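Local atomic coordinates of nucleoprotein (Rift valley fever virus, PDB entry 3OV9), a protein that encapsidates the viral genomic RNA, binding single-stranded nucleic acid tightly and assembling into ring-shaped hexamers needed to form the nucleocapsid. Residues K55-L60 with S105-A110; S148-V153 with D167-Y172; R163-A168 with G228-A233. All coordinates share one frame; numbering follows the deposited sequence.

Contact 1. Residues K55-L60 with S105-A110; sequences KKMIVL and SRVAAA
I58 lays its CG1 branch into the surface of the second helix at V107 and A108, and that one methylene makes the two closest approaches. I58 CG1 lies 3.9 Å from V107 CG1, the two side chains meeting at a slant, and 3.8 Å from the backbone carbon A108 CA. The A108 methyl stands slightly farther off, CB being 4.2 Å from I58 CG1, so the isoleucine leans on the helix backbone more closely than on the methyl. The I58 side chain leaves its backbone to one side rather than straight at its partner. With CG1 beside the backbone N and opposite the carbonyl carbon (chi1 -68°), the longer branch bends back in toward the partner helix. V107 points across. Its CG1 is the branch trans to the backbone N (chi1 175°), and it reaches between two neighbours, I58 CG1 and, more loosely, M57 CB at 4.4 Å. The M57 side chain also packs on L42, L86, Y90 and L92, and I58 is touched by W114 and T115 of helix 112-122. The helix axes approach to 8.4 Å and cross at -111°, and the small A108 allows a CA-to-CA distance of 5.1 Å from I58. Elsewhere on the segment 105-110, S105 and R106 belong to the RNA-binding site by similarity with relatives, and the guanidinium of R106 is gripped by P97 O, S98 O, E101 O and N96 OD1. On the 55-60 side, V59 and L60 pack on W24 and F28 of a neighbouring subunit. No hydrogen bond spans the two segments: these buried groups are all apolar, so the crossing rests on hydrophobic burial and van der Waals fit.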
ATOM      1  N   LYS A  55      35.546 -27.624  -5.645  1.00 14.54           N
ATOM      2  CA  LYS A  55      35.306 -27.995  -4.251  0.80 14.56           C
ATOM      3  C   LYS A  55      35.159 -26.749  -3.379  1.00 14.41           C
ATOM      4  O   LYS A  55      34.245 -26.670  -2.554  1.00 13.97           O
ATOM      5  CB  LYS A  55      36.419 -28.903  -3.723  0.80 14.82           C
ATOM      6  CG  LYS A  55      36.418 -30.311  -4.318  0.80 15.73           C
ATOM      7  CD  LYS A  55      37.381 -31.244  -3.583  0.80 17.19           C
ATOM      8  CE  LYS A  55      38.834 -30.952  -3.916  0.80 18.13           C
ATOM      9  NZ  LYS A  55      39.767 -31.596  -2.950  0.80 19.20           N
ATOM     10  N   LYS A  56      36.045 -25.773  -3.584  1.00 14.30           N
ATOM     11  CA  LYS A  56      35.975 -24.488  -2.878  1.00 14.34           C
ATOM     12  C   LYS A  56      34.640 -23.803  -3.134  1.00 14.10           C
ATOM     13  O   LYS A  56      34.001 -23.311  -2.206  1.00 14.17           O
ATOM     14  CB  LYS A  56      37.098 -23.547  -3.321  1.00 14.64           C
ATOM     15  CG  LYS A  56      38.479 -23.931  -2.852  1.00 15.37           C
ATOM     16  CD  LYS A  56      39.452 -22.784  -3.061  1.00 16.76           C
ATOM     17  CE  LYS A  56      40.889 -23.240  -2.917  1.00 17.62           C
ATOM     18  NZ  LYS A  56      41.840 -22.126  -3.185  1.00 18.64           N
ATOM     19  N   MET A  57      34.227 -23.783  -4.401  1.00 13.80           N
ATOM     20  CA  MET A  57      32.981 -23.139  -4.798  1.00 13.29           C
ATOM     21  C   MET A  57      31.747 -23.827  -4.211  1.00 13.04           C
ATOM     22  O   MET A  57      30.752 -23.168  -3.909  1.00 12.79           O
ATOM     23  CB  MET A  57      32.886 -23.023  -6.328  1.00 13.32           C
ATOM     24  CG  MET A  57      33.775 -21.917  -6.898  1.00 13.76           C
ATOM     25  SD  MET A  57      33.618 -21.643  -8.679  1.00 14.84           S
ATOM     26  CE  MET A  57      34.655 -22.955  -9.313  1.00 14.82           C
ATOM     27  N   ILE A  58      31.821 -25.147  -4.038  1.00 12.94           N
ATOM     28  CA  ILE A  58      30.735 -25.899  -3.406  1.00 13.05           C
ATOM     29  C   ILE A  58      30.635 -25.562  -1.911  1.00 13.44           C
ATOM     30  O   ILE A  58      29.539 -25.314  -1.401  1.00 13.56           O
ATOM     31  CB  ILE A  58      30.860 -27.428  -3.659  1.00 12.98           C
ATOM     32  CG1 ILE A  58      30.630 -27.730  -5.147  1.00 12.58           C
ATOM     33  CG2 ILE A  58      29.857 -28.213  -2.799  1.00 12.74           C
ATOM     34  CD1 ILE A  58      31.049 -29.123  -5.589  1.00 12.66           C
ATOM     35  N   VAL A  59      31.777 -25.531  -1.226  1.00 14.14           N
ATOM     36  CA  VAL A  59      31.819 -25.112   0.185  1.00 14.63           C
ATOM     37  C   VAL A  59      31.265 -23.693   0.328  1.00 14.93           C
ATOM     38  O   VAL A  59      30.470 -23.409   1.232  1.00 14.87           O
ATOM     39  CB  VAL A  59      33.251 -25.222   0.776  1.00 14.59           C
ATOM     40  CG1 VAL A  59      33.321 -24.630   2.191  1.00 15.22           C
ATOM     41  CG2 VAL A  59      33.706 -26.669   0.794  1.00 15.29           C
ATOM     42  N   LEU A  60      31.670 -22.822  -0.594  1.00 15.18           N
ATOM     43  CA  LEU A  60      31.182 -21.451  -0.671  1.00 15.72           C
ATOM     44  C   LEU A  60      29.662 -21.389  -0.855  1.00 15.57           C
ATOM     45  O   LEU A  60      28.974 -20.655  -0.144  1.00 15.54           O
ATOM     46  CB  LEU A  60      31.900 -20.730  -1.817  1.00 16.16           C
ATOM     47  CG  LEU A  60      32.119 -19.221  -1.812  1.00 17.62           C
ATOM     48  CD1 LEU A  60      32.705 -18.726  -0.495  1.00 17.93           C
ATOM     49  CD2 LEU A  60      33.020 -18.836  -2.977  1.00 18.57           C
ATOM     50  N   SER A 105      25.760 -22.155  -7.129  1.00 15.13           N
ATOM     51  CA  SER A 105      24.721 -23.178  -6.972  1.00 15.25           C
ATOM     52  C   SER A 105      24.766 -24.211  -8.098  1.00 14.89           C
ATOM     53  O   SER A 105      24.523 -25.396  -7.870  1.00 14.99           O
ATOM     54  CB  SER A 105      23.327 -22.546  -6.902  1.00 15.48           C
ATOM     55  OG  SER A 105      23.150 -21.818  -5.700  1.00 16.71           O
ATOM     56  N   ARG A 106      25.077 -23.753  -9.309  1.00 14.56           N
ATOM     57  CA  ARG A 106      25.170 -24.642 -10.472  1.00 13.99           C
ATOM     58  C   ARG A 106      26.352 -25.607 -10.371  1.00 13.53           C
ATOM     59  O   ARG A 106      26.254 -26.759 -10.794  1.00 13.30           O
ATOM     60  CB  ARG A 106      25.230 -23.833 -11.768  1.00 14.19           C
ATOM     61  CG  ARG A 106      23.883 -23.247 -12.153  1.00 14.70           C
ATOM     62  CD  ARG A 106      23.965 -22.349 -13.373  1.00 16.48           C
ATOM     63  NE  ARG A 106      22.663 -21.749 -13.666  1.00 17.74           N
ATOM     64  CZ  ARG A 106      22.406 -20.972 -14.713  1.00 18.76           C
ATOM     65  NH1 ARG A 106      23.360 -20.678 -15.590  1.00 19.02           N
ATOM     66  NH2 ARG A 106      21.186 -20.483 -14.882  1.00 19.91           N
ATOM     67  N   VAL A 107      27.463 -25.136  -9.808  1.00 13.03           N
ATOM     68  CA  VAL A 107      28.615 -26.007  -9.562  1.00 12.69           C
ATOM     69  C   VAL A 107      28.232 -27.137  -8.595  1.00 12.26           C
ATOM     70  O   VAL A 107      28.500 -28.311  -8.867  1.00 11.93           O
ATOM     71  CB  VAL A 107      29.847 -25.213  -9.052  1.00 12.48           C
ATOM     72  CG1 VAL A 107      30.995 -26.162  -8.695  1.00 12.92           C
ATOM     73  CG2 VAL A 107      30.304 -24.206 -10.110  1.00 13.01           C
ATOM     74  N   ALA A 108      27.586 -26.778  -7.487  1.00 12.08           N
ATOM     75  CA  ALA A 108      27.117 -27.757  -6.505  1.00 11.83           C
ATOM     76  C   ALA A 108      26.136 -28.762  -7.112  1.00 11.71           C
ATOM     77  O   ALA A 108      26.193 -29.956  -6.809  1.00 11.72           O
ATOM     78  CB  ALA A 108      26.484 -27.050  -5.304  1.00 11.84           C
ATOM     79  N   ALA A 109      25.250 -28.272  -7.978  1.00 11.91           N
ATOM     80  CA  ALA A 109      24.222 -29.111  -8.590  1.00 11.90           C
ATOM     81  C   ALA A 109      24.790 -30.070  -9.632  1.00 11.83           C
ATOM     82  O   ALA A 109      24.399 -31.244  -9.688  1.00 12.11           O
ATOM     83  CB  ALA A 109      23.133 -28.248  -9.199  1.00 12.08           C
ATOM     84  N   ALA A 110      25.709 -29.572 -10.452  1.00 11.79           N
ATOM     85  CA  ALA A 110      26.315 -30.384 -11.502  1.00 11.76           C
ATOM     86  C   ALA A 110      27.217 -31.458 -10.917  1.00 11.83           C
ATOM     87  O   ALA A 110      27.426 -32.489 -11.548  1.00 11.69           O
ATOM     88  CB  ALA A 110      27.085 -29.519 -12.471  1.00 11.87           C
TER

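Contact 2. Residues S148-V153 with D167-Y172; sequences SFAGMV and DAHSLY
H169 is the residue of segment 167-172 that meets segment 148-153, with F149 as its main partner. Ahead of it in sequence, D167 turns to A238 of helix 232-243. At H169 the side chain points across to the 3-10 turn, its CG trans to the backbone N (chi1 175°). F149 CD2 lies over one face of the imidazole, toward the rim, 3.5 Å from H169 ND1 and 3.6 Å from H169 CG. The ring centroids are 5.0 Å apart with planes at 54°, neither a parallel stack nor a T-shape, and the two side chains run past each other in opposite directions. Nearer the phenylalanine's root, F149 CB comes within 3.9 Å of H169 CE1, while F149 CE2 sits 3.9 Å from H169 CB. H169 ND1 is hydrogen-bonded to the carbonyl M144 O, which helps to fix the rotation of the imidazole and implies a proton on ND1. The far nitrogen, H169 NE2, merely approaches A150 N, at 4.2 Å. Farther along, S170 turns back to L166 O, and Y172 points the same way as H169 but packs on P147 and Y140. The pair lies buried in the all-helical fold, where helix 159-180 is flanked by helices 189-204 and 232-243, and A203 of the former touches A150.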
ATOM      1  N   SER A 148      20.721 -29.713  -4.511  1.00 12.50           N
ATOM      2  CA  SER A 148      21.573 -30.555  -5.361  1.00 12.23           C
ATOM      3  C   SER A 148      21.218 -32.038  -5.284  1.00 11.89           C
ATOM      4  O   SER A 148      21.410 -32.770  -6.255  1.00 11.85           O
ATOM      5  CB  SER A 148      23.054 -30.383  -4.986  1.00 12.32           C
ATOM      6  OG  SER A 148      23.475 -29.041  -5.154  1.00 12.21           O
ATOM      7  N   PHE A 149      20.702 -32.476  -4.134  1.00 11.40           N
ATOM      8  CA  PHE A 149      20.377 -33.888  -3.902  1.00 11.04           C
ATOM      9  C   PHE A 149      19.392 -34.463  -4.917  1.00 11.21           C
ATOM     10  O   PHE A 149      19.435 -35.660  -5.220  1.00 11.19           O
ATOM     11  CB  PHE A 149      19.841 -34.111  -2.477  1.00 10.95           C
ATOM     12  CG  PHE A 149      19.250 -35.479  -2.265  1.00 10.39           C
ATOM     13  CD1 PHE A 149      20.075 -36.581  -2.054  1.00 10.25           C
ATOM     14  CD2 PHE A 149      17.873 -35.671  -2.315  1.00 10.24           C
ATOM     15  CE1 PHE A 149      19.531 -37.849  -1.878  1.00  9.35           C
ATOM     16  CE2 PHE A 149      17.319 -36.938  -2.140  1.00 10.03           C
ATOM     17  CZ  PHE A 149      18.153 -38.028  -1.923  1.00  9.88           C
ATOM     18  N   ALA A 150      18.501 -33.617  -5.427  1.00 11.30           N
ATOM     19  CA  ALA A 150      17.510 -34.047  -6.418  1.00 11.57           C
ATOM     20  C   ALA A 150      18.136 -34.772  -7.617  1.00 11.76           C
ATOM     21  O   ALA A 150      17.537 -35.704  -8.159  1.00 11.69           O
ATOM     22  CB  ALA A 150      16.680 -32.864  -6.880  1.00 11.74           C
ATOM     23  N   GLY A 151      19.343 -34.357  -8.006  1.00 11.82           N
ATOM     24  CA  GLY A 151      20.073 -34.973  -9.121  1.00 12.00           C
ATOM     25  C   GLY A 151      20.663 -36.343  -8.820  1.00 12.18           C
ATOM     26  O   GLY A 151      21.289 -36.958  -9.687  1.00 12.50           O
ATOM     27  N   MET A 152      20.475 -36.815  -7.590  1.00 12.08           N
ATOM     28  CA  MET A 152      20.937 -38.142  -7.176  1.00 12.62           C
ATOM     29  C   MET A 152      19.792 -39.146  -7.101  1.00 12.73           C
ATOM     30  O   MET A 152      20.010 -40.335  -6.834  1.00 13.17           O
ATOM     31  CB  MET A 152      21.647 -38.066  -5.818  1.00 12.39           C
ATOM     32  CG  MET A 152      22.962 -37.306  -5.819  1.00 12.88           C
ATOM     33  SD  MET A 152      24.323 -38.222  -6.557  1.00 13.68           S
ATOM     34  CE  MET A 152      24.277 -37.617  -8.246  1.00 14.84           C
ATOM     35  N   VAL A 153      18.575 -38.668  -7.341  1.00 13.06           N
ATOM     36  CA  VAL A 153      17.381 -39.494  -7.203  1.00 13.58           C
ATOM     37  C   VAL A 153      17.136 -40.280  -8.492  1.00 13.96           C
ATOM     38  O   VAL A 153      17.151 -39.712  -9.584  1.00 14.01           O
ATOM     39  CB  VAL A 153      16.136 -38.641  -6.823  1.00 13.42           C
ATOM     40  CG1 VAL A 153      14.911 -39.519  -6.647  1.00 13.68           C
ATOM     41  CG2 VAL A 153      16.396 -37.853  -5.544  1.00 13.79           C
ATOM     42  N   ASP A 167       9.629 -37.120  -0.464  1.00 17.84           N
ATOM     43  CA  ASP A 167       8.960 -36.542   0.705  1.00 17.86           C
ATOM     44  C   ASP A 167       9.973 -36.214   1.806  1.00 17.59           C
ATOM     45  O   ASP A 167       9.927 -35.128   2.390  1.00 17.64           O
ATOM     46  CB  ASP A 167       7.872 -37.481   1.247  1.00 18.25           C
ATOM     47  CG  ASP A 167       6.620 -37.519   0.370  1.00 19.35           C
ATOM     48  OD1 ASP A 167       6.467 -36.671  -0.536  1.00 21.33           O
ATOM     49  OD2 ASP A 167       5.773 -38.406   0.603  1.00 21.30           O
ATOM     50  N   ALA A 168      10.888 -37.150   2.072  1.00 17.23           N
ATOM     51  CA  ALA A 168      11.956 -36.948   3.056  1.00 17.03           C
ATOM     52  C   ALA A 168      12.828 -35.742   2.705  1.00 17.05           C
ATOM     53  O   ALA A 168      13.130 -34.919   3.568  1.00 16.71           O
ATOM     54  CB  ALA A 168      12.812 -38.204   3.190  1.00 17.03           C
ATOM     55  N   HIS A 169      13.221 -35.650   1.435  1.00 17.06           N
ATOM     56  CA  HIS A 169      14.000 -34.520   0.917  1.00 17.19           C
ATOM     57  C   HIS A 169      13.205 -33.216   1.011  1.00 17.67           C
ATOM     58  O   HIS A 169      13.765 -32.164   1.334  1.00 17.87           O
ATOM     59  CB  HIS A 169      14.428 -34.808  -0.532  1.00 16.76           C
ATOM     60  CG  HIS A 169      15.132 -33.670  -1.213  1.00 16.17           C
ATOM     61  ND1 HIS A 169      16.244 -33.049  -0.686  1.00 14.99           N
ATOM     62  CD2 HIS A 169      14.895 -33.067  -2.402  1.00 14.93           C
ATOM     63  CE1 HIS A 169      16.652 -32.102  -1.512  1.00 14.83           C
ATOM     64  NE2 HIS A 169      15.850 -32.091  -2.562  1.00 15.70           N
ATOM     65  N   SER A 170      11.902 -33.301   0.748  1.00 18.08           N
ATOM     66  CA  SER A 170      11.010 -32.137   0.785  1.00 18.64           C
ATOM     67  C   SER A 170      10.858 -31.530   2.185  1.00 18.97           C
ATOM     68  O   SER A 170      10.566 -30.335   2.313  1.00 19.23           O
ATOM     69  CB  SER A 170       9.641 -32.480   0.194  1.00 18.69           C
ATOM     70  OG  SER A 170       9.744 -32.766  -1.195  1.00 19.23           O
ATOM     71  N   LEU A 171      11.059 -32.344   3.224  1.00 19.27           N
ATOM     72  CA  LEU A 171      11.054 -31.837   4.600  1.00 19.48           C
ATOM     73  C   LEU A 171      12.144 -30.782   4.773  1.00 19.57           C
ATOM     74  O   LEU A 171      11.883 -29.703   5.314  1.00 19.73           O
ATOM     75  CB  LEU A 171      11.219 -32.965   5.627  1.00 19.73           C
ATOM     76  CG  LEU A 171      11.094 -32.563   7.106  1.00 20.17           C
ATOM     77  CD1 LEU A 171       9.638 -32.304   7.492  1.00 20.87           C
ATOM     78  CD2 LEU A 171      11.712 -33.616   8.021  1.00 20.56           C
ATOM     79  N   TYR A 172      13.353 -31.094   4.297  1.00 19.29           N
ATOM     80  CA  TYR A 172      14.453 -30.128   4.278  1.00 19.36           C
ATOM     81  C   TYR A 172      14.149 -28.912   3.399  1.00 19.57           C
ATOM     82  O   TYR A 172      14.410 -27.778   3.803  1.00 19.69           O
ATOM     83  CB  TYR A 172      15.774 -30.782   3.840  1.00 18.97           C
ATOM     84  CG  TYR A 172      16.745 -29.801   3.215  1.00 18.43           C
ATOM     85  CD1 TYR A 172      17.562 -28.989   4.007  1.00 17.55           C
ATOM     86  CD2 TYR A 172      16.828 -29.665   1.829  1.00 17.40           C
ATOM     87  CE1 TYR A 172      18.445 -28.076   3.431  1.00 17.27           C
ATOM     88  CE2 TYR A 172      17.697 -28.757   1.246  1.00 17.12           C
ATOM     89  CZ  TYR A 172      18.503 -27.966   2.047  1.00 17.43           C
ATOM     90  OH  TYR A 172      19.366 -27.071   1.457  1.00 17.21           O
TER

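Contact 3. Residues R163-A168 with G228-A233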
ATOM      1  N   ARG A 163       8.592 -41.952  -3.757  1.00 20.78           N
ATOM      2  CA  ARG A 163       7.787 -40.982  -3.016  1.00 20.81           C
ATOM      3  C   ARG A 163       8.384 -40.703  -1.636  1.00 20.37           C
ATOM      4  O   ARG A 163       8.455 -39.545  -1.214  1.00 20.29           O
ATOM      5  CB  ARG A 163       6.334 -41.462  -2.891  1.00 21.06           C
ATOM      6  CG  ARG A 163       5.379 -40.436  -2.281  1.00 22.64           C
ATOM      7  CD  ARG A 163       3.921 -40.892  -2.332  1.00 25.23           C
ATOM      8  NE  ARG A 163       3.642 -42.015  -1.437  1.00 27.88           N
ATOM      9  CZ  ARG A 163       3.379 -43.257  -1.839  1.00 28.67           C
ATOM     10  NH1 ARG A 163       3.349 -43.553  -3.133  1.00 29.39           N
ATOM     11  NH2 ARG A 163       3.139 -44.206  -0.945  1.00 29.62           N
ATOM     12  N   ALA A 164       8.816 -41.761  -0.953  1.00 19.85           N
ATOM     13  CA  ALA A 164       9.437 -41.639   0.369  1.00 19.38           C
ATOM     14  C   ALA A 164      10.723 -40.817   0.320  1.00 18.87           C
ATOM     15  O   ALA A 164      10.938 -39.946   1.168  1.00 18.93           O
ATOM     16  CB  ALA A 164       9.704 -43.016   0.968  1.00 19.48           C
ATOM     17  N   ILE A 165      11.569 -41.098  -0.671  1.00 18.31           N
ATOM     18  CA  ILE A 165      12.824 -40.363  -0.871  1.00 17.70           C
ATOM     19  C   ILE A 165      12.553 -38.873  -1.088  1.00 17.51           C
ATOM     20  O   ILE A 165      13.200 -38.023  -0.471  1.00 17.30           O
ATOM     21  CB  ILE A 165      13.658 -40.958  -2.054  1.00 17.51           C
ATOM     22  CG1 ILE A 165      14.296 -42.301  -1.661  1.00 17.43           C
ATOM     23  CG2 ILE A 165      14.716 -39.964  -2.566  1.00 17.32           C
ATOM     24  CD1 ILE A 165      15.479 -42.215  -0.691  1.00 17.22           C
ATOM     25  N   LEU A 166      11.582 -38.572  -1.949  1.00 17.43           N
ATOM     26  CA  LEU A 166      11.248 -37.190  -2.291  1.00 17.60           C
ATOM     27  C   LEU A 166      10.547 -36.445  -1.157  1.00 17.70           C
ATOM     28  O   LEU A 166      10.854 -35.280  -0.911  1.00 17.82           O
ATOM     29  CB  LEU A 166      10.433 -37.121  -3.589  1.00 17.77           C
ATOM     30  CG  LEU A 166      11.191 -37.491  -4.872  1.00 18.02           C
ATOM     31  CD1 LEU A 166      10.278 -37.412  -6.085  1.00 18.33           C
ATOM     32  CD2 LEU A 166      12.428 -36.617  -5.074  1.00 18.86           C
ATOM     33  N   ASP A 167       9.629 -37.120  -0.464  1.00 17.84           N
ATOM     34  CA  ASP A 167       8.960 -36.542   0.705  1.00 17.86           C
ATOM     35  C   ASP A 167       9.973 -36.214   1.806  1.00 17.59           C
ATOM     36  O   ASP A 167       9.927 -35.128   2.390  1.00 17.64           O
ATOM     37  CB  ASP A 167       7.872 -37.481   1.247  1.00 18.25           C
ATOM     38  CG  ASP A 167       6.620 -37.519   0.370  1.00 19.35           C
ATOM     39  OD1 ASP A 167       6.467 -36.671  -0.536  1.00 21.33           O
ATOM     40  OD2 ASP A 167       5.773 -38.406   0.603  1.00 21.30           O
ATOM     41  N   ALA A 168      10.888 -37.150   2.072  1.00 17.23           N
ATOM     42  CA  ALA A 168      11.956 -36.948   3.056  1.00 17.03           C
ATOM     43  C   ALA A 168      12.828 -35.742   2.705  1.00 17.05           C
ATOM     44  O   ALA A 168      13.130 -34.919   3.568  1.00 16.71           O
ATOM     45  CB  ALA A 168      12.812 -38.204   3.190  1.00 17.03           C
ATOM     46  N   GLY A 228      16.563 -51.023  -3.184  1.00 24.39           N
ATOM     47  CA  GLY A 228      16.036 -49.673  -3.365  1.00 23.58           C
ATOM     48  C   GLY A 228      15.073 -49.226  -2.279  1.00 23.02           C
ATOM     49  O   GLY A 228      14.486 -48.146  -2.374  1.00 22.86           O
ATOM     50  N   LYS A 229      14.910 -50.056  -1.250  1.00 22.45           N
ATOM     51  CA  LYS A 229      14.034 -49.746  -0.126  1.00 21.84           C
ATOM     52  C   LYS A 229      14.689 -48.695   0.770  1.00 21.04           C
ATOM     53  O   LYS A 229      15.813 -48.894   1.231  1.00 20.94           O
ATOM     54  CB  LYS A 229      13.716 -51.011   0.681  1.00 22.07           C
ATOM     55  CG  LYS A 229      12.672 -50.814   1.777  1.00 23.04           C
ATOM     56  CD  LYS A 229      12.373 -52.116   2.499  1.00 24.73           C
ATOM     57  CE  LYS A 229      11.161 -51.975   3.403  1.00 26.12           C
ATOM     58  NZ  LYS A 229      10.739 -53.284   3.975  1.00 26.86           N
ATOM     59  N   PRO A 230      13.985 -47.575   1.017  1.00 20.37           N
ATOM     60  CA  PRO A 230      14.522 -46.482   1.829  1.00 19.80           C
ATOM     61  C   PRO A 230      14.851 -46.907   3.254  1.00 19.31           C
ATOM     62  O   PRO A 230      14.217 -47.819   3.798  1.00 19.45           O
ATOM     63  CB  PRO A 230      13.378 -45.465   1.846  1.00 19.83           C
ATOM     64  CG  PRO A 230      12.588 -45.766   0.632  1.00 20.22           C
ATOM     65  CD  PRO A 230      12.644 -47.250   0.503  1.00 20.25           C
ATOM     66  N   SER A 231      15.837 -46.234   3.844  1.00 18.64           N
ATOM     67  CA  SER A 231      16.258 -46.481   5.218  1.00 17.96           C
ATOM     68  C   SER A 231      15.195 -46.024   6.216  1.00 17.49           C
ATOM     69  O   SER A 231      14.274 -45.284   5.862  1.00 17.11           O
ATOM     70  CB  SER A 231      17.571 -45.748   5.501  1.00 17.95           C
ATOM     71  OG  SER A 231      17.359 -44.346   5.544  1.00 17.91           O
ATOM     72  N   ALA A 232      15.346 -46.460   7.465  1.00 17.14           N
ATOM     73  CA  ALA A 232      14.453 -46.060   8.550  1.00 16.94           C
ATOM     74  C   ALA A 232      14.377 -44.539   8.707  1.00 16.65           C
ATOM     75  O   ALA A 232      13.291 -43.986   8.878  1.00 16.62           O
ATOM     76  CB  ALA A 232      14.883 -46.715   9.858  1.00 16.96           C
ATOM     77  N   ALA A 233      15.531 -43.877   8.628  1.00 16.68           N
ATOM     78  CA  ALA A 233      15.620 -42.417   8.738  1.00 16.55           C
ATOM     79  C   ALA A 233      14.875 -41.694   7.618  1.00 16.54           C
ATOM     80  O   ALA A 233      14.261 -40.653   7.851  1.00 16.29           O
ATOM     81  CB  ALA A 233      17.077 -41.976   8.779  1.00 16.57           C
TER
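P230 rests the CG corner of its ring against A164 and I165, its CG being the atom nearest to both. The A164 methyl points toward the proline, with A164 CB 4.0 Å from P230 CG. I165 leaves the helix more obliquely and can be followed outward from its CB, which branches two ways. I165 CG1 is the branch beside the backbone N (chi1 -73°), which brings it back toward the proline, 4.5 Å from P230 CG. The other branch, I165 CG2, is trans to the backbone N and turns away from P230 to the side where F149 and V153 lie. At the tip, I165 CD1 folds round again (chi2 -73°) and ends 4.6 Å from P230 CB, a loose approach. No hydrogen bond joins the two segments; the contact is aliphatic and modest in size. One turn on from A164, A168 packs against V234 and A237, so the same flank of helix 159-180 continues from the proline onto helix 232-243. What follows P230 is a helix start: S231 is the N-cap of helix 232-243, and its OG makes a weak hydrogen bond to V234 N. P230, which also touches Y161, stands just before the cap and meets M235, four residues beyond it, which is the pattern of a hydrophobic staple. Helix 159-180 supplies the apolar floor under this stapled, serine-capped N-terminus, at a point where the C-terminal helix docks on the bundle.

In the fold
The three contacts follow one another through the helical bundle. Contacts 1 and 2 have centres about 17 Å apart and meet at S148, whose OG lies 3.3 Å from A108 O. Contacts 2 and 3 are closer, centres about 10 Å apart, and share D167 and A168 on helix 159-180; F149 CZ there packs 4.0 Å from I165 CG2. Contacts 1 and 3, about 25 Å between centres, lie on opposite sides of the chain's centre. F33, an RNA-binding residue by similarity that also lines the nitrite pocket, has its side chain about 9 Å from that of A108 and about 8 Å from that of A150. Contact 3 is remote from such sites.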